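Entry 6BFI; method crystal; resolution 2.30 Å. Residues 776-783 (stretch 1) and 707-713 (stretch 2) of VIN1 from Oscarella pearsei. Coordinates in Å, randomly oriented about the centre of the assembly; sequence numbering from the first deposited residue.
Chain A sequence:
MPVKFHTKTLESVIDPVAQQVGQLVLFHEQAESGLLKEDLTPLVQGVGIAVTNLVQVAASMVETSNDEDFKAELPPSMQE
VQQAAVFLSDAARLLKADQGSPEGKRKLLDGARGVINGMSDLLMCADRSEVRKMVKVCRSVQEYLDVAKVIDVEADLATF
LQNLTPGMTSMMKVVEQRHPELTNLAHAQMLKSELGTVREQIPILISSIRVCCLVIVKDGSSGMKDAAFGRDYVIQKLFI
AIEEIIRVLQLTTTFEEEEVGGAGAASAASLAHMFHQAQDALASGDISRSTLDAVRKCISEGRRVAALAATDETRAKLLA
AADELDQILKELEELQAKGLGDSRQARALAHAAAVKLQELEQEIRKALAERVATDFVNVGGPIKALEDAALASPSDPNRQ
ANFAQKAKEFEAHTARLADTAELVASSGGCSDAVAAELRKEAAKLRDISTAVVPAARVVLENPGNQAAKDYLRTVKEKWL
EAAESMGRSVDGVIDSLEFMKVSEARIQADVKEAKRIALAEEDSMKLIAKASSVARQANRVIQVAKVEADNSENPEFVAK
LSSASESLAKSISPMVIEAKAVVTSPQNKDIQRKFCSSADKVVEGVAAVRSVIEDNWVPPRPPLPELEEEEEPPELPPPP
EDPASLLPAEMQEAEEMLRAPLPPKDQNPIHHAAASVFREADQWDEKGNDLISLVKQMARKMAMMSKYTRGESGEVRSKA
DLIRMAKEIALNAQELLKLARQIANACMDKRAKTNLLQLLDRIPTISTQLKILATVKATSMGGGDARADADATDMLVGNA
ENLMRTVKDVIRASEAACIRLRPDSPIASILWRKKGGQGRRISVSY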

# COMPACT_ATOMS: atom_id res chain seq x y z
N VAL A 776 13.22 24.14 -14.86
CA VAL A 776 14.44 23.63 -15.49
C VAL A 776 14.21 23.39 -16.97
O VAL A 776 15.06 23.71 -17.81
CB VAL A 776 14.92 22.36 -14.77
CG1 VAL A 776 16.11 21.75 -15.50
CG2 VAL A 776 15.30 22.68 -13.34
N LYS A 777 13.05 22.83 -17.33
CA LYS A 777 12.75 22.56 -18.73
C LYS A 777 12.63 23.85 -19.53
O LYS A 777 13.07 23.92 -20.69
CB LYS A 777 11.46 21.75 -18.84
CG LYS A 777 10.89 21.63 -20.24
CD LYS A 777 11.83 20.89 -21.17
CE LYS A 777 11.26 20.81 -22.58
NZ LYS A 777 12.16 20.08 -23.51
N ALA A 778 12.04 24.89 -18.94
CA ALA A 778 11.87 26.15 -19.65
C ALA A 778 13.20 26.81 -19.98
O ALA A 778 13.32 27.49 -21.01
CB ALA A 778 11.00 27.10 -18.83
N THR A 779 14.21 26.62 -19.14
CA THR A 779 15.52 27.23 -19.34
C THR A 779 16.44 26.38 -20.21
O THR A 779 17.61 26.73 -20.38
CB THR A 779 16.19 27.51 -18.00
OG1 THR A 779 16.35 26.28 -17.28
CG2 THR A 779 15.34 28.46 -17.17
N SER A 780 15.94 25.28 -20.77
CA SER A 780 16.73 24.42 -21.63
C SER A 780 16.14 24.25 -23.03
O SER A 780 16.91 24.11 -23.98
CB SER A 780 16.90 23.03 -21.00
OG SER A 780 15.64 22.41 -20.79
N MET A 781 14.82 24.25 -23.17
CA MET A 781 14.22 24.13 -24.49
C MET A 781 14.45 25.41 -25.29
O MET A 781 14.58 26.50 -24.73
CB MET A 781 12.73 23.83 -24.39
CG MET A 781 11.88 25.01 -23.92
SD MET A 781 10.11 24.62 -23.97
CE MET A 781 9.41 26.16 -23.41
N GLY A 782 14.51 25.26 -26.61
CA GLY A 782 14.80 26.39 -27.47
C GLY A 782 16.28 26.67 -27.57
O GLY A 782 16.74 27.75 -27.18
N GLY A 783 17.04 25.71 -28.08
CA GLY A 783 18.47 25.86 -28.24
C GLY A 783 19.26 25.37 -27.03
O GLY A 783 18.71 25.04 -25.97
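Stretch 2 707-713: KYTRGES

Stretch 2 meets stretch 1 where two helices end and pass into loop. Residues 707 to 709 continue a helix that began earlier in the chain, and by Gly711 (phi/psi -65/116) and Glu712 (-142/93) the backbone has opened into an extended path. On the other side the helix runs through Ala778, Thr779 is the first residue to leave helical angles, and Met781 (-71/152) is extended. End to end, the two stretches run in broadly the same sense. The nearest CA atoms across the two stretches are those of Gly782 and Glu712, 5.8 Å apart; the contact is small, burying 247 Å² in total.

Its packing centres on Met781. With CA-to-CB directed toward stretch 2 and chi2 and chi3 both t, the side chain reaches toward the end of the stretch 2 helix and meets carbonyl oxygens: Met781 CE lies 3.7 Å from Tyr708 O, while Met781 SD is 3.8 Å from Gly711 O and 4.1 Å from Thr709 O. A long, flexible thioether thus packs largely on backbone carbonyls, with the Glu712 carboxylate beside its CB: Met781 CB packs 3.5 Å from Glu712 OE2. Lys777 adds its aliphatic portion, CE standing 4.3 Å from Thr709 O.

Polar contact falls to Glu712. Its CB leaves sideways, but chi1 and chi2, both m, bring the carboxylate nearer to stretch 1. There Gly782 N donates a weak hydrogen bond to Glu712 OE1, 3.2 Å long and bent to 135°. The charge of Lys777 is close without pairing: NZ stays 4.2 Å from Glu712 OE2, beyond a salt bridge, and is hydrogen-bonded elsewhere in the structure.

Glycine at 782 follows from its own backbone: at phi/psi 82/62 a CB would jam against the preceding carbonyl oxygen. The design rule is economical: one methionine packs on carbonyls at a helix end, and one carboxylate meets an amide in the facing loop.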

# COMPACT_ATOMS: atom_id res chain seq x y z
N LYS A 707 1.20 21.26 -24.28
CA LYS A 707 1.36 22.10 -25.47
C LYS A 707 2.56 23.04 -25.33
O LYS A 707 3.28 23.29 -26.30
CB LYS A 707 0.08 22.90 -25.73
CG LYS A 707 0.19 23.91 -26.86
CD LYS A 707 -1.16 24.52 -27.18
CE LYS A 707 -1.04 25.64 -28.19
NZ LYS A 707 -0.26 26.79 -27.65
N TYR A 708 2.80 23.55 -24.12
CA TYR A 708 3.88 24.51 -23.94
C TYR A 708 5.26 23.86 -23.93
O TYR A 708 6.23 24.47 -24.39
CB TYR A 708 3.66 25.30 -22.65
CG TYR A 708 2.40 26.14 -22.68
CD1 TYR A 708 1.91 26.65 -23.88
CD2 TYR A 708 1.69 26.40 -21.51
CE1 TYR A 708 0.75 27.41 -23.91
CE2 TYR A 708 0.53 27.16 -21.54
CZ TYR A 708 0.07 27.66 -22.74
OH TYR A 708 -1.08 28.41 -22.77
N THR A 709 5.38 22.63 -23.42
CA THR A 709 6.66 21.93 -23.52
C THR A 709 6.90 21.45 -24.94
O THR A 709 8.06 21.30 -25.35
CB THR A 709 6.73 20.75 -22.55
OG1 THR A 709 5.94 19.66 -23.06
CG2 THR A 709 6.21 21.15 -21.18
N ARG A 710 5.84 21.19 -25.71
CA ARG A 710 6.03 20.75 -27.09
C ARG A 710 6.58 21.86 -27.98
O ARG A 710 7.12 21.56 -29.05
CB ARG A 710 4.71 20.23 -27.67
CG ARG A 710 4.89 19.27 -28.84
CD ARG A 710 3.89 19.53 -29.96
NE ARG A 710 2.51 19.49 -29.50
CZ ARG A 710 1.74 20.56 -29.34
NH1 ARG A 710 2.22 21.77 -29.61
NH2 ARG A 710 0.49 20.43 -28.92
N GLY A 711 6.47 23.12 -27.56
CA GLY A 711 6.93 24.23 -28.38
C GLY A 711 8.43 24.25 -28.61
O GLY A 711 9.20 24.41 -27.66
N GLU A 712 8.84 24.11 -29.87
CA GLU A 712 10.26 24.12 -30.24
C GLU A 712 10.40 24.85 -31.58
O GLU A 712 10.27 24.25 -32.64
CB GLU A 712 10.82 22.70 -30.32
CG GLU A 712 11.05 22.03 -28.98
CD GLU A 712 12.33 22.50 -28.29
OE1 GLU A 712 12.91 23.51 -28.72
OE2 GLU A 712 12.74 21.85 -27.31
N SER A 713 10.66 26.15 -31.50
CA SER A 713 10.91 26.96 -32.69
C SER A 713 11.53 28.30 -32.30
O SER A 713 11.45 28.72 -31.14
CB SER A 713 9.62 27.20 -33.48
OG SER A 713 9.89 27.84 -34.71